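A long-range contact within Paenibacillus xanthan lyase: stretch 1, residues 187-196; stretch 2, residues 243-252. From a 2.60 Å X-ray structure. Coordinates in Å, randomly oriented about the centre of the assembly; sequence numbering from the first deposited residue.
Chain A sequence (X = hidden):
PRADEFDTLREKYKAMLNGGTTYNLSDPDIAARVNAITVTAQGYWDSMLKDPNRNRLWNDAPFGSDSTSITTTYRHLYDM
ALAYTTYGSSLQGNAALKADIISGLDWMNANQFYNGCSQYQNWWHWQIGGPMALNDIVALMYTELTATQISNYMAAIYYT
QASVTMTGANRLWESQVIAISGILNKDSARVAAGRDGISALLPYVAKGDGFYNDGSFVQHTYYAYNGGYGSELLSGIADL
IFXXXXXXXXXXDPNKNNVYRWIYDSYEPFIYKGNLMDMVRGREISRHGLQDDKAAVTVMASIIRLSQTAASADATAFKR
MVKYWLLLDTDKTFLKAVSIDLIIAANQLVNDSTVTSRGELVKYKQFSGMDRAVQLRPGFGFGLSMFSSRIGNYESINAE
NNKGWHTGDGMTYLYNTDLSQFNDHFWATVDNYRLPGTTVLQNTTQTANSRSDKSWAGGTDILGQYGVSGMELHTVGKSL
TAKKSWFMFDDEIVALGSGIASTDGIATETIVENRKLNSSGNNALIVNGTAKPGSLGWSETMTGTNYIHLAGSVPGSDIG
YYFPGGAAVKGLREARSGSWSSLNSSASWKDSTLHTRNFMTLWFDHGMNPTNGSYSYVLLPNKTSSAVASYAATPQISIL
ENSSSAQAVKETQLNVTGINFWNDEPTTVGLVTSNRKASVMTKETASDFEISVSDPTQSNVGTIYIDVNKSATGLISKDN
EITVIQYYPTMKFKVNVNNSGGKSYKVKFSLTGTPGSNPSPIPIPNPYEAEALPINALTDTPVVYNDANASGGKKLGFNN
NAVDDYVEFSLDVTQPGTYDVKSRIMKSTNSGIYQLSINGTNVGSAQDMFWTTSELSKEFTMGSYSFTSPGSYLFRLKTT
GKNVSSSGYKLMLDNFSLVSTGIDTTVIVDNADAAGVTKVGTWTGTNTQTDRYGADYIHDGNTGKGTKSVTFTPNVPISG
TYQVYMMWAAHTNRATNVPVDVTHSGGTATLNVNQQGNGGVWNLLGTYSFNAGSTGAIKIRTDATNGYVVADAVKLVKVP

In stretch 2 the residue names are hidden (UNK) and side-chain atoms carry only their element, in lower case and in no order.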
ATOM      1  N   ASP A 187      10.219 -43.765   6.750  1.00 17.92           N
ATOM      2  CA  ASP A 187      11.547 -43.183   6.665  1.00 18.23           C
ATOM      3  C   ASP A 187      11.542 -41.843   7.422  1.00 25.21           C
ATOM      4  O   ASP A 187      11.279 -40.789   6.835  1.00 22.96           O
ATOM      5  CB  ASP A 187      11.871 -42.969   5.187  1.00 14.40           C
ATOM      6  CG  ASP A 187      13.285 -42.470   4.950  1.00 22.22           C
ATOM      7  OD1 ASP A 187      13.960 -42.055   5.921  1.00 19.48           O
ATOM      8  OD2 ASP A 187      13.716 -42.472   3.770  1.00 21.95           O
ATOM      9  N   SER A 188      11.820 -41.885   8.724  1.00 22.20           N
ATOM     10  CA  SER A 188      11.794 -40.678   9.569  1.00 25.51           C
ATOM     11  C   SER A 188      12.575 -39.499   8.990  1.00 21.60           C
ATOM     12  O   SER A 188      12.083 -38.371   8.974  1.00 21.93           O
ATOM     13  CB  SER A 188      12.302 -40.981  10.982  1.00 28.49           C
ATOM     14  OG  SER A 188      13.615 -41.515  10.948  1.00 32.59           O
ATOM     15  N   ALA A 189      13.784 -39.763   8.507  1.00 17.28           N
ATOM     16  CA  ALA A 189      14.604 -38.713   7.914  1.00 20.88           C
ATOM     17  C   ALA A 189      13.879 -38.025   6.755  1.00 20.58           C
ATOM     18  O   ALA A 189      13.922 -36.798   6.613  1.00 21.87           O
ATOM     19  CB  ALA A 189      15.933 -39.281   7.451  1.00 15.01           C
ATOM     20  N   ARG A 190      13.198 -38.827   5.945  1.00 20.24           N
ATOM     21  CA  ARG A 190      12.492 -38.327   4.776  1.00 19.76           C
ATOM     22  C   ARG A 190      11.293 -37.478   5.201  1.00 16.01           C
ATOM     23  O   ARG A 190      11.046 -36.419   4.618  1.00 17.32           O
ATOM     24  CB  ARG A 190      12.080 -39.496   3.868  1.00 18.88           C
ATOM     25  CG  ARG A 190      11.200 -39.141   2.691  1.00 15.97           C
ATOM     26  CD  ARG A 190      11.966 -39.005   1.395  1.00 19.43           C
ATOM     27  NE  ARG A 190      11.046 -38.995   0.258  1.00 20.29           N
ATOM     28  CZ  ARG A 190      11.344 -38.542  -0.957  1.00 19.88           C
ATOM     29  NH1 ARG A 190      12.551 -38.048  -1.212  1.00 16.94           N
ATOM     30  NH2 ARG A 190      10.428 -38.582  -1.917  1.00 17.00           N
ATOM     31  N   VAL A 191      10.565 -37.920   6.226  1.00 13.28           N
ATOM     32  CA  VAL A 191       9.451 -37.126   6.744  1.00 17.05           C
ATOM     33  C   VAL A 191       9.942 -35.799   7.324  1.00 21.12           C
ATOM     34  O   VAL A 191       9.315 -34.746   7.149  1.00 15.49           O
ATOM     35  CB  VAL A 191       8.675 -37.862   7.844  1.00 15.12           C
ATOM     36  CG1 VAL A 191       7.453 -37.059   8.253  1.00 11.41           C
ATOM     37  CG2 VAL A 191       8.261 -39.244   7.371  1.00 15.31           C
ATOM     38  N   ALA A 192      11.071 -35.847   8.017  1.00 18.46           N
ATOM     39  CA  ALA A 192      11.595 -34.644   8.638  1.00 18.47           C
ATOM     40  C   ALA A 192      11.992 -33.647   7.558  1.00 21.25           C
ATOM     41  O   ALA A 192      11.791 -32.434   7.713  1.00 18.25           O
ATOM     42  CB  ALA A 192      12.769 -34.973   9.545  1.00 16.78           C
ATOM     43  N   ALA A 193      12.537 -34.159   6.456  1.00 20.54           N
ATOM     44  CA  ALA A 193      12.925 -33.293   5.347  1.00 19.23           C
ATOM     45  C   ALA A 193      11.669 -32.669   4.767  1.00 16.98           C
ATOM     46  O   ALA A 193      11.673 -31.512   4.344  1.00 14.11           O
ATOM     47  CB  ALA A 193      13.700 -34.063   4.281  1.00  9.10           C
ATOM     48  N   GLY A 194      10.583 -33.436   4.770  1.00 15.26           N
ATOM     49  CA  GLY A 194       9.311 -32.925   4.296  1.00 14.47           C
ATOM     50  C   GLY A 194       8.833 -31.788   5.171  1.00 16.68           C
ATOM     51  O   GLY A 194       8.496 -30.714   4.677  1.00 18.93           O
ATOM     52  N   ARG A 195       8.805 -32.033   6.480  1.00 20.42           N
ATOM     53  CA  ARG A 195       8.416 -31.028   7.458  1.00 15.73           C
ATOM     54  C   ARG A 195       9.240 -29.756   7.303  1.00 16.28           C
ATOM     55  O   ARG A 195       8.700 -28.652   7.342  1.00 17.52           O
ATOM     56  CB  ARG A 195       8.579 -31.581   8.876  1.00 15.94           C
ATOM     57  CG  ARG A 195       8.374 -30.551   9.987  1.00 19.41           C
ATOM     58  CD  ARG A 195       9.197 -30.892  11.231  1.00 18.51           C
ATOM     59  NE  ARG A 195      10.626 -30.988  10.931  1.00 15.51           N
ATOM     60  CZ  ARG A 195      11.481 -31.763  11.593  1.00 15.67           C
ATOM     61  NH1 ARG A 195      11.060 -32.509  12.607  1.00 13.73           N
ATOM     62  NH2 ARG A 195      12.762 -31.793  11.237  1.00 12.12           N
ATOM     63  N   ASP A 196      10.545 -29.908   7.108  1.00 13.02           N
ATOM     64  CA  ASP A 196      11.432 -28.752   7.075  1.00 12.80           C
ATOM     65  C   ASP A 196      11.265 -27.926   5.805  1.00 21.19           C
ATOM     66  O   ASP A 196      11.601 -26.738   5.780  1.00 22.69           O
ATOM     67  CB  ASP A 196      12.898 -29.171   7.239  1.00 14.29           C
ATOM     68  CG  ASP A 196      13.199 -29.752   8.618  1.00 21.79           C
ATOM     69  OD1 ASP A 196      12.512 -29.387   9.597  1.00 16.76           O
ATOM     70  OD2 ASP A 196      14.128 -30.583   8.718  1.00 32.47           O
ATOM     71  N   UNK A 243      -1.634 -33.104   9.376  1.00 18.73           N
ATOM     72  CA  UNK A 243      -1.153 -34.484   9.326  1.00 20.29           C
ATOM     73  C   UNK A 243      -0.057 -34.730  10.365  1.00 24.11           C
ATOM     74  O   UNK A 243      -0.112 -35.689  11.149  1.00 20.27           O
ATOM     75  c   UNK A 243      -1.734 -34.694   6.875  1.00 21.01           C
ATOM     76  c   UNK A 243      -1.240 -34.610   5.450  1.00 25.98           C
ATOM     77  c   UNK A 243      -0.621 -34.839   7.910  1.00 17.64           C
ATOM     78  c   UNK A 243      -0.050 -36.255   7.860  1.00 11.09           C
ATOM     79  N   UNK A 244       0.930 -33.842  10.373  1.00 21.92           N
ATOM     80  CA  UNK A 244       2.105 -34.013  11.209  1.00 19.24           C
ATOM     81  C   UNK A 244       1.831 -33.693  12.672  1.00 20.21           C
ATOM     82  O   UNK A 244       2.609 -34.068  13.548  1.00 19.67           O
ATOM     83  c   UNK A 244       3.660 -33.501   9.271  1.00 16.37           C
ATOM     84  c   UNK A 244       4.710 -32.525   8.759  1.00 16.40           C
ATOM     85  c   UNK A 244       3.232 -33.131  10.687  1.00 15.48           C
ATOM     86  c   UNK A 244       4.187 -34.917   9.262  1.00 12.50           C
ATOM     87  N   UNK A 245       0.720 -33.008  12.923  1.00 22.49           N
ATOM     88  CA  UNK A 245       0.410 -32.467  14.244  1.00 21.12           C
ATOM     89  C   UNK A 245       0.356 -33.521  15.334  1.00 22.61           C
ATOM     90  O   UNK A 245      -0.360 -34.505  15.216  1.00 26.77           O
ATOM     91  o   UNK A 245      -2.439 -31.529  16.019  1.00 24.38           O
ATOM     92  c   UNK A 245      -1.346 -31.205  15.552  1.00 24.51           C
ATOM     93  n   UNK A 245      -0.490 -30.407  16.197  1.00 24.26           N
ATOM     94  c   UNK A 245      -0.914 -31.710  14.197  1.00 22.64           C
ATOM     95  N   UNK A 246       1.120 -33.305  16.399  1.00 23.74           N
ATOM     96  CA  UNK A 246       1.159 -34.247  17.499  1.00 24.11           C
ATOM     97  C   UNK A 246       2.247 -35.296  17.356  1.00 26.70           C
ATOM     98  O   UNK A 246       2.571 -35.986  18.321  1.00 30.50           O
ATOM     99  N   UNK A 247       2.823 -35.405  16.161  1.00 17.87           N
ATOM    100  CA  UNK A 247       3.812 -36.440  15.880  1.00 22.57           C
ATOM    101  C   UNK A 247       5.235 -35.963  16.092  1.00 22.64           C
ATOM    102  O   UNK A 247       5.492 -34.778  16.279  1.00 22.09           O
ATOM    103  c   UNK A 247       3.709 -36.896  14.428  1.00 23.47           C
ATOM    104  o   UNK A 247       4.664 -36.200  13.644  1.00 18.65           O
ATOM    105  N   UNK A 248       6.166 -36.903  16.011  1.00 24.66           N
ATOM    106  CA  UNK A 248       7.584 -36.604  16.143  1.00 22.27           C
ATOM    107  C   UNK A 248       8.039 -35.582  15.109  1.00 21.26           C
ATOM    108  O   UNK A 248       9.010 -34.871  15.323  1.00 27.87           O
ATOM    109  o   UNK A 248       7.874 -38.931  16.793  1.00 26.55           O
ATOM    110  c   UNK A 248       8.399 -37.887  15.990  1.00 26.09           C
ATOM    111  N   UNK A 249       7.334 -35.507  13.985  1.00 26.71           N
ATOM    112  CA  UNK A 249       7.737 -34.621  12.896  1.00 23.52           C
ATOM    113  C   UNK A 249       6.779 -33.449  12.747  1.00 18.25           C
ATOM    114  O   UNK A 249       6.724 -32.811  11.699  1.00 19.75           O
ATOM    115  c   UNK A 249       6.783 -39.898  12.222  1.00 21.63           C
ATOM    116  c   UNK A 249       9.180 -40.192  12.377  1.00 26.90           C
ATOM    117  c   UNK A 249       7.872 -35.407  11.581  1.00 17.25           C
ATOM    118  c   UNK A 249       6.911 -38.536  12.008  1.00 21.46           C
ATOM    119  c   UNK A 249       8.194 -37.978  11.979  1.00 20.19           C
ATOM    120  c   UNK A 249       8.691 -36.651  11.781  1.00 21.99           C
ATOM    121  c   UNK A 249       7.911 -40.710  12.404  1.00 24.01           C
ATOM    122  c   UNK A 249       9.310 -38.822  12.165  1.00 23.06           C
ATOM    123  c   UNK A 249      10.057 -36.738  11.867  1.00 22.98           C
ATOM    124  n   UNK A 249      10.435 -38.043  12.091  1.00 25.74           N
ATOM    125  N   UNK A 250       6.039 -33.154  13.807  1.00 16.02           N
ATOM    126  CA  UNK A 250       5.120 -32.030  13.782  1.00 19.70           C
ATOM    127  C   UNK A 250       5.864 -30.729  13.534  1.00 20.18           C
ATOM    128  O   UNK A 250       7.078 -30.632  13.756  1.00 15.43           O
ATOM    129  n   UNK A 250       3.317 -31.055  17.771  1.00 25.23           N
ATOM    130  c   UNK A 250       4.358 -31.923  15.087  1.00 19.19           C
ATOM    131  c   UNK A 250       5.127 -31.230  16.175  1.00 14.10           C
ATOM    132  o   UNK A 250       5.184 -32.173  18.356  1.00 21.91           O
ATOM    133  c   UNK A 250       4.545 -31.522  17.532  1.00 22.74           C
ATOM    134  N   UNK A 251       5.127 -29.729  13.064  1.00 12.55           N
ATOM    135  CA  UNK A 251       5.743 -28.472  12.703  1.00 15.51           C
ATOM    136  C   UNK A 251       6.013 -27.694  13.983  1.00 21.10           C
ATOM    137  O   UNK A 251       5.100 -27.459  14.785  1.00 20.43           O
ATOM    138  c   UNK A 251       4.849 -27.668  11.745  1.00 15.58           C
ATOM    139  c   UNK A 251       4.512 -28.506  10.531  1.00 14.20           C
ATOM    140  c   UNK A 251       5.540 -26.384  11.316  1.00 12.32           C
ATOM    141  N   UNK A 252       7.269 -27.303  14.181  1.00 15.94           N
ATOM    142  CA  UNK A 252       7.657 -26.619  15.405  1.00 17.15           C
ATOM    143  C   UNK A 252       8.048 -25.166  15.170  1.00 16.45           C
ATOM    144  O   UNK A 252       8.099 -24.379  16.117  1.00 21.08           O
ATOM    145  c   UNK A 252       8.833 -27.329  16.111  1.00 14.72           C
ATOM    146  c   UNK A 252       8.454 -28.732  16.512  1.00 11.97           C
ATOM    147  o   UNK A 252       9.964 -27.374  15.233  1.00 13.34           O
TER
HETATM  148  O   HOH W   1       9.086 -31.867  14.652  1.00 16.24           O

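Position 243 lies in the last turn of a helix that begins earlier in the chain. Its side chain is four carbons, forked at the first, with one arm two carbons long. It makes no contact with stretch 1. This is Ile-243.

Position 244 also has four carbons, but the fork comes at the second. The side chain points toward stretch 1 and meets two aliphatic groups there, Val-191 and Arg-195. This is Leu-244. Its CD2 is 4.0 Å from Val-191 CG1, and its CD1 is 4.0 Å from Arg-195 CB.

Position 245 carries two carbons, the second bearing one oxygen and one nitrogen. That is a short amide, Asn-245. It is the first residue to leave helical angles and is out of reach of stretch 1.

Position 246 has no side-chain atoms. Its phi is 91°, and a CB would be jammed against the carbonyl oxygen of Asn-245. This is Gly-246, inside a type II turn.

Position 247 has one carbon and then one oxygen, a hydroxyl. This is Ser-247. Its OG donates to Leu-244 O at 3.0 Å and accepts from the backbone N of position 249 at 2.8 Å.

Position 248 again has one carbon and one oxygen: Ser-248. Its hydroxyl does not reach stretch 1.

Position 249 has one carbon leading to fused five- and six-membered rings with eight carbons and one nitrogen. The rings lie along Ser-188, Val-191 and Ala-192. Only an indole fits: Trp-249. Val-191 CB sits over one face, 4.2 Å from the centroid of the five-membered ring. Ser-188 CB is 3.5 Å from Trp-249 CZ2, and Ala-192 CB is 4.0 Å from Trp-249 CD1.

Position 250 has three carbons, the third with one oxygen and one nitrogen: Gln-250. Its CB points away, but its backbone O is 3.3 Å from Arg-195 CD.

Position 251 has one carbon carrying two more, beside the Arg-195 chain. This is Val-251; its CG2 is 4.4 Å from Arg-195 CG.

Position 252 has one carbon carrying an oxygen and a carbon: Thr-252. It makes no contact with stretch 1.

The contact is mainly packing, with no direct hydrogen bond between the stretches. The indole lies along the helix, and Arg-195 runs past the loop backbone. Asp-196 OD1 holds Arg-195 NE in a salt bridge at 2.8 Å, within stretch 1. One water completes the link: it accepts from Arg-195 NH1 at 2.9 Å and donates to Ser-248 O at 3.1 Å and Gln-250 O at 2.5 Å.

Stretch 2, residues 243-252: ILNGSSWQVT
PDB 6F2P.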